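Local coordinates for protein TBC1 domain family member 22A (Homo sapiens, PDB 2QFZ) that probably acts as a GTPase-activating protein for Rab-family GTPases through the TBC domain that this fragment comprises, at residues S49-P52 / K53-P57; S196-L199 / D200-D204. All coordinates share one frame; numbering follows the deposited sequence.

Interaction 1 of 2, residues S49-P52 / K53-P57; sequences SGIP and KPVRP
Ile51 CG2 fits into the hollow between Val55 and Arg56: it lies 3.7 Å from Arg56 CA and 3.9 Å from Val55 CG2. The methyl reaches that hollow because it stands anti to the backbone N of Ile51 (chi1 to CG1 -54°). Val55 CG2 in turn meets the Pro52 ring at CD (4.0 Å) as well as Ile51 CG2, and lies 3.3 Å from Pro52 O. The chain folds back here in a 3-10 turn over residues 53-55, closed by Val55 N donating to Pro52 O at 3.1 Å; the N-H comes from above the carbonyl plane, bent to 144°. Val55 occupies the N-cap position directly before helix 56-63. Over one face of the Arg56 guanidinium, toward its rim, lies Ile51 O, 3.3 Å from Arg56 NH2 at an angle too poor for a hydrogen bond. With an alanine in place of Arg56 the guanidinium is gone, and Asp268, which it holds through NE, would probably lose its salt-bridge mate while Ile51 O lost the flat group beside it. Asp268 also accepts from Ile51 N, tying both segments to helix 260-270, while Phe29 of helix 25-34 packs on Pro52 and Val55, and Val160 of helix 150-162 touches Arg56.

Interaction 2 of 2, residues S196-L199 / D200-D204; sequences SKLL and DGIQD
Asp200 and Leu199, with Ile202 just beyond, carry the turn that follows the Ser196-Leu199 part of helix 181-200. Asp200 N makes a regular helical bond to Ser196 O, 2.9 Å long with an N-H...O angle of 151°. Its side chain turns back along the helix, CG anti to its own carbonyl carbon (chi1 -75°), and this brings the carboxylate beside the same Ser196 O. Two acceptors cannot bond directly, and a water joins them, donating to Ser196 O at 2.9 Å and to Asp200 OD1 at 2.8 Å. From there the bonding pattern shortens to i to i+3: Gly201 N donates to Leu198 O at 3.2 Å, and Ile202 N to Leu199 O at 3.0 Å, both from well above the carbonyl planes. Leu199 CD2 comes no nearer than 4.4 Å to Ile202 CG1, its side chain packing instead against Ile150, Leu153 and Trp137. Ile202 CD1 reaches back to touch Leu198 CD2 at 3.5 Å, the two side chains crossing at a slant; Leu198 packs in turn on Leu153 and Phe157. Past the turn, Gln203 NE2 donates to Asp200 O at 3.2 Å, nearly straight at 160° and in the carbonyl plane on a lone pair. The chemistry is thus divided: backbone carbonyls are bonded by N-H groups, a side-chain amide and a water, while the leucines pack into the apolar interior, with Ile202 laid against Leu198.

Interactions 1 and 2 are both places where helix and loop meet in an all-helical domain: in 49-57 a loop turns into helix 56-63, whereas 196-204 follows the chain from helix 181-200 into the loop before helix 211-227. Each uses i to i+3 backbone bonding. Their centres lie 23 Å apart and their nearest atoms about 12 Å apart, so neither touches the other. Helix 150-162 is common ground: Val160 and Phe161 meet interaction 1, while Ile150, Leu153 and Phe157 meet interaction 2. Both lie within the Rab-GAP TBC region. No GTPase or ligand is bound in this structure, so their distance from the Rab-binding site cannot be measured from it.

Interaction 1 of 2, residues S49-P52 / K53-P57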
ATOM      1  N   SER A  49      -8.995   1.717  13.392  1.00 21.65           N
ATOM      2  CA  SER A  49      -9.439   0.405  13.761  1.00 23.84           C
ATOM      3  C   SER A  49     -10.087  -0.330  12.603  1.00 25.20           C
ATOM      4  O   SER A  49     -10.685  -1.375  12.804  1.00 28.19           O
ATOM      5  CB  SER A  49     -10.362   0.510  14.984  1.00 27.74           C
ATOM      6  OG  SER A  49      -9.717   1.219  16.075  1.00 32.28           O
ATOM      7  N   GLY A  50      -9.927   0.199  11.378  1.00 23.17           N
ATOM      8  CA  GLY A  50     -10.450  -0.438  10.162  1.00 22.88           C
ATOM      9  C   GLY A  50     -11.700   0.283   9.668  1.00 22.51           C
ATOM     10  O   GLY A  50     -12.456   0.793  10.474  1.00 20.59           O
ATOM     11  N   ILE A  51     -11.927   0.311   8.357  1.00 24.37           N
ATOM     12  CA  ILE A  51     -13.057   1.069   7.767  1.00 22.81           C
ATOM     13  C   ILE A  51     -14.026   0.085   7.166  1.00 25.78           C
ATOM     14  O   ILE A  51     -13.614  -0.734   6.366  1.00 20.39           O
ATOM     15  CB  ILE A  51     -12.559   2.004   6.639  1.00 22.49           C
ATOM     16  CG1 ILE A  51     -11.436   2.901   7.160  1.00 24.73           C
ATOM     17  CG2 ILE A  51     -13.706   2.853   6.011  1.00 18.92           C
ATOM     18  CD1 ILE A  51     -10.648   3.624   6.086  1.00 19.74           C
ATOM     19  N   PRO A  52     -15.340   0.186   7.510  1.00 22.60           N
ATOM     20  CA  PRO A  52     -16.307  -0.681   6.877  1.00 24.78           C
ATOM     21  C   PRO A  52     -16.310  -0.528   5.370  1.00 23.07           C
ATOM     22  O   PRO A  52     -16.266   0.600   4.867  1.00 23.90           O
ATOM     23  CB  PRO A  52     -17.650  -0.192   7.436  1.00 24.55           C
ATOM     24  CG  PRO A  52     -17.348   0.510   8.617  1.00 24.62           C
ATOM     25  CD  PRO A  52     -15.978   1.103   8.452  1.00 25.81           C
ATOM     26  N   LYS A  53     -16.392  -1.651   4.665  1.00 24.40           N
ATOM     27  CA  LYS A  53     -16.260  -1.697   3.209  1.00 26.10           C
ATOM     28  C   LYS A  53     -17.132  -0.693   2.416  1.00 25.46           C
ATOM     29  O   LYS A  53     -16.623  -0.048   1.490  1.00 25.20           O
ATOM     30  CB  LYS A  53     -16.464  -3.129   2.732  1.00 32.61           C
ATOM     31  CG  LYS A  53     -16.537  -3.296   1.241  1.00 36.14           C
ATOM     32  CD  LYS A  53     -16.633  -4.774   0.849  1.00 42.09           C
ATOM     33  CE  LYS A  53     -15.287  -5.504   1.001  1.00 44.95           C
ATOM     34  NZ  LYS A  53     -15.026  -6.428  -0.167  1.00 47.53           N
ATOM     35  N   PRO A  54     -18.429  -0.550   2.770  1.00 27.42           N
ATOM     36  CA  PRO A  54     -19.324   0.435   2.120  1.00 28.51           C
ATOM     37  C   PRO A  54     -18.831   1.897   2.073  1.00 25.99           C
ATOM     38  O   PRO A  54     -19.113   2.632   1.117  1.00 23.98           O
ATOM     39  CB  PRO A  54     -20.620   0.335   2.968  1.00 28.92           C
ATOM     40  CG  PRO A  54     -20.604  -1.084   3.447  1.00 30.62           C
ATOM     41  CD  PRO A  54     -19.159  -1.336   3.784  1.00 28.34           C
ATOM     42  N   VAL A  55     -18.098   2.320   3.081  1.00 23.44           N
ATOM     43  CA  VAL A  55     -17.579   3.680   3.111  1.00 22.70           C
ATOM     44  C   VAL A  55     -16.065   3.773   2.860  1.00 24.95           C
ATOM     45  O   VAL A  55     -15.483   4.867   2.952  1.00 22.41           O
ATOM     46  CB  VAL A  55     -17.985   4.370   4.441  1.00 26.54           C
ATOM     47  CG1 VAL A  55     -19.484   4.560   4.470  1.00 27.24           C
ATOM     48  CG2 VAL A  55     -17.511   3.567   5.668  1.00 23.38           C
ATOM     49  N   ARG A  56     -15.415   2.648   2.507  1.00 22.59           N
ATOM     50  CA  ARG A  56     -13.965   2.666   2.363  1.00 17.87           C
ATOM     51  C   ARG A  56     -13.498   3.528   1.185  1.00 17.98           C
ATOM     52  O   ARG A  56     -12.637   4.351   1.368  1.00 18.97           O
ATOM     53  CB  ARG A  56     -13.332   1.245   2.350  1.00 19.41           C
ATOM     54  CG  ARG A  56     -11.848   1.244   2.284  1.00 16.99           C
ATOM     55  CD  ARG A  56     -11.275  -0.184   2.184  1.00 18.41           C
ATOM     56  NE  ARG A  56     -11.044  -0.805   3.487  1.00 22.11           N
ATOM     57  CZ  ARG A  56     -11.447  -2.020   3.855  1.00 22.55           C
ATOM     58  NH1 ARG A  56     -12.169  -2.773   3.054  1.00 24.45           N
ATOM     59  NH2 ARG A  56     -11.142  -2.467   5.066  1.00 22.08           N
ATOM     60  N   PRO A  57     -14.096   3.378  -0.014  1.00 18.99           N
ATOM     61  CA  PRO A  57     -13.673   4.236  -1.104  1.00 23.62           C
ATOM     62  C   PRO A  57     -13.690   5.743  -0.797  1.00 18.99           C
ATOM     63  O   PRO A  57     -12.692   6.417  -1.051  1.00 16.71           O
ATOM     64  CB  PRO A  57     -14.669   3.880  -2.235  1.00 24.62           C
ATOM     65  CG  PRO A  57     -15.027   2.423  -1.894  1.00 24.60           C
ATOM     66  CD  PRO A  57     -15.185   2.476  -0.427  1.00 21.23           C
TER

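Interaction 2 of 2, residues S196-L199 / D200-D204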
ATOM      1  N   SER A 196      -0.539   8.463  -6.461  1.00 20.34           N
ATOM      2  CA  SER A 196       0.394   9.591  -6.466  1.00 21.09           C
ATOM      3  C   SER A 196       0.608  10.217  -5.098  1.00 17.45           C
ATOM      4  O   SER A 196       1.717  10.561  -4.747  1.00 19.07           O
ATOM      5  CB  SER A 196      -0.017  10.684  -7.472  1.00 25.01           C
ATOM      6  OG  SER A 196       0.100  10.190  -8.781  1.00 26.55           O
ATOM      7  N   LYS A 197      -0.457  10.345  -4.337  1.00 20.35           N
ATOM      8  CA  LYS A 197      -0.426  10.905  -3.010  1.00 23.17           C
ATOM      9  C   LYS A 197       0.375  10.004  -2.022  1.00 22.31           C
ATOM     10  O   LYS A 197       1.236  10.476  -1.271  1.00 26.09           O
ATOM     11  CB  LYS A 197      -1.880  11.103  -2.542  1.00 29.21           C
ATOM     12  CG  LYS A 197      -2.148  12.373  -1.831  1.00 35.01           C
ATOM     13  CD  LYS A 197      -2.569  13.471  -2.796  1.00 37.26           C
ATOM     14  CE  LYS A 197      -2.678  14.834  -2.092  1.00 41.72           C
ATOM     15  NZ  LYS A 197      -2.645  15.996  -3.074  1.00 41.49           N
ATOM     16  N   LEU A 198       0.064   8.714  -2.018  1.00 19.77           N
ATOM     17  CA  LEU A 198       0.892   7.719  -1.335  1.00 17.67           C
ATOM     18  C   LEU A 198       2.387   7.882  -1.696  1.00 17.96           C
ATOM     19  O   LEU A 198       3.225   7.963  -0.828  1.00 17.83           O
ATOM     20  CB  LEU A 198       0.413   6.329  -1.708  1.00 16.72           C
ATOM     21  CG  LEU A 198       1.020   5.115  -0.966  1.00 20.21           C
ATOM     22  CD1 LEU A 198       0.258   3.811  -1.325  1.00 15.23           C
ATOM     23  CD2 LEU A 198       2.498   4.909  -1.310  1.00 13.65           C
ATOM     24  N   LEU A 199       2.709   7.953  -2.982  1.00 19.01           N
ATOM     25  CA  LEU A 199       4.099   8.029  -3.410  1.00 17.56           C
ATOM     26  C   LEU A 199       4.803   9.324  -3.055  1.00 19.58           C
ATOM     27  O   LEU A 199       6.017   9.313  -2.798  1.00 20.17           O
ATOM     28  CB  LEU A 199       4.225   7.756  -4.906  1.00 18.60           C
ATOM     29  CG  LEU A 199       3.943   6.312  -5.299  1.00 18.33           C
ATOM     30  CD1 LEU A 199       3.540   6.208  -6.765  1.00 10.97           C
ATOM     31  CD2 LEU A 199       5.201   5.487  -5.031  1.00 21.52           C
ATOM     32  N   ASP A 200       4.066  10.438  -3.040  1.00 22.48           N
ATOM     33  CA  ASP A 200       4.603  11.717  -2.599  1.00 19.51           C
ATOM     34  C   ASP A 200       5.083  11.754  -1.122  1.00 25.38           C
ATOM     35  O   ASP A 200       5.866  12.627  -0.770  1.00 21.37           O
ATOM     36  CB  ASP A 200       3.587  12.858  -2.809  1.00 26.28           C
ATOM     37  CG  ASP A 200       3.447  13.279  -4.274  1.00 33.73           C
ATOM     38  OD1 ASP A 200       4.401  13.040  -5.105  1.00 33.42           O
ATOM     39  OD2 ASP A 200       2.361  13.855  -4.592  1.00 39.92           O
ATOM     40  N   GLY A 201       4.619  10.840  -0.266  1.00 21.92           N
ATOM     41  CA  GLY A 201       5.199  10.709   1.069  1.00 22.33           C
ATOM     42  C   GLY A 201       6.383   9.750   1.182  1.00 22.42           C
ATOM     43  O   GLY A 201       6.979   9.627   2.251  1.00 23.15           O
ATOM     44  N   ILE A 202       6.724   9.038   0.115  1.00 22.42           N
ATOM     45  CA  ILE A 202       7.909   8.108   0.165  1.00 21.42           C
ATOM     46  C   ILE A 202       8.832   8.320  -1.029  1.00 19.93           C
ATOM     47  O   ILE A 202       9.339   7.375  -1.656  1.00 23.07           O
ATOM     48  CB  ILE A 202       7.478   6.614   0.336  1.00 21.35           C
ATOM     49  CG1 ILE A 202       6.650   6.108  -0.886  1.00 22.12           C
ATOM     50  CG2 ILE A 202       6.717   6.418   1.662  1.00 18.92           C
ATOM     51  CD1 ILE A 202       5.986   4.749  -0.710  1.00 19.89           C
ATOM     52  N   GLN A 203       9.085   9.592  -1.310  1.00 27.09           N
ATOM     53  CA  GLN A 203       9.754  10.014  -2.559  1.00 30.97           C
ATOM     54  C   GLN A 203      11.140   9.440  -2.749  1.00 29.03           C
ATOM     55  O   GLN A 203      11.517   9.111  -3.865  1.00 31.31           O
ATOM     56  CB  GLN A 203       9.868  11.544  -2.618  1.00 30.63           C
ATOM     57  CG  GLN A 203       8.567  12.183  -2.733  1.00 33.28           C
ATOM     58  CD  GLN A 203       8.630  13.599  -3.218  1.00 33.78           C
ATOM     59  OE1 GLN A 203       9.480  13.962  -4.039  1.00 35.81           O
ATOM     60  NE2 GLN A 203       7.721  14.412  -2.723  1.00 34.70           N
ATOM     61  N   ASP A 204      11.884   9.338  -1.651  1.00 26.00           N
ATOM     62  CA  ASP A 204      13.275   8.843  -1.685  1.00 31.78           C
ATOM     63  C   ASP A 204      13.400   7.311  -1.870  1.00 27.48           C
ATOM     64  O   ASP A 204      14.491   6.801  -2.123  1.00 24.04           O
ATOM     65  CB  ASP A 204      14.027   9.287  -0.411  1.00 37.69           C
ATOM     66  CG  ASP A 204      13.328   8.866   0.874  1.00 43.75           C
ATOM     67  OD1 ASP A 204      12.141   8.439   0.832  1.00 50.13           O
ATOM     68  OD2 ASP A 204      13.962   8.991   1.951  1.00 53.56           O
TER
HETATM   69  O   HOH W   1       3.694  10.959  -6.761  1.00 26.13           O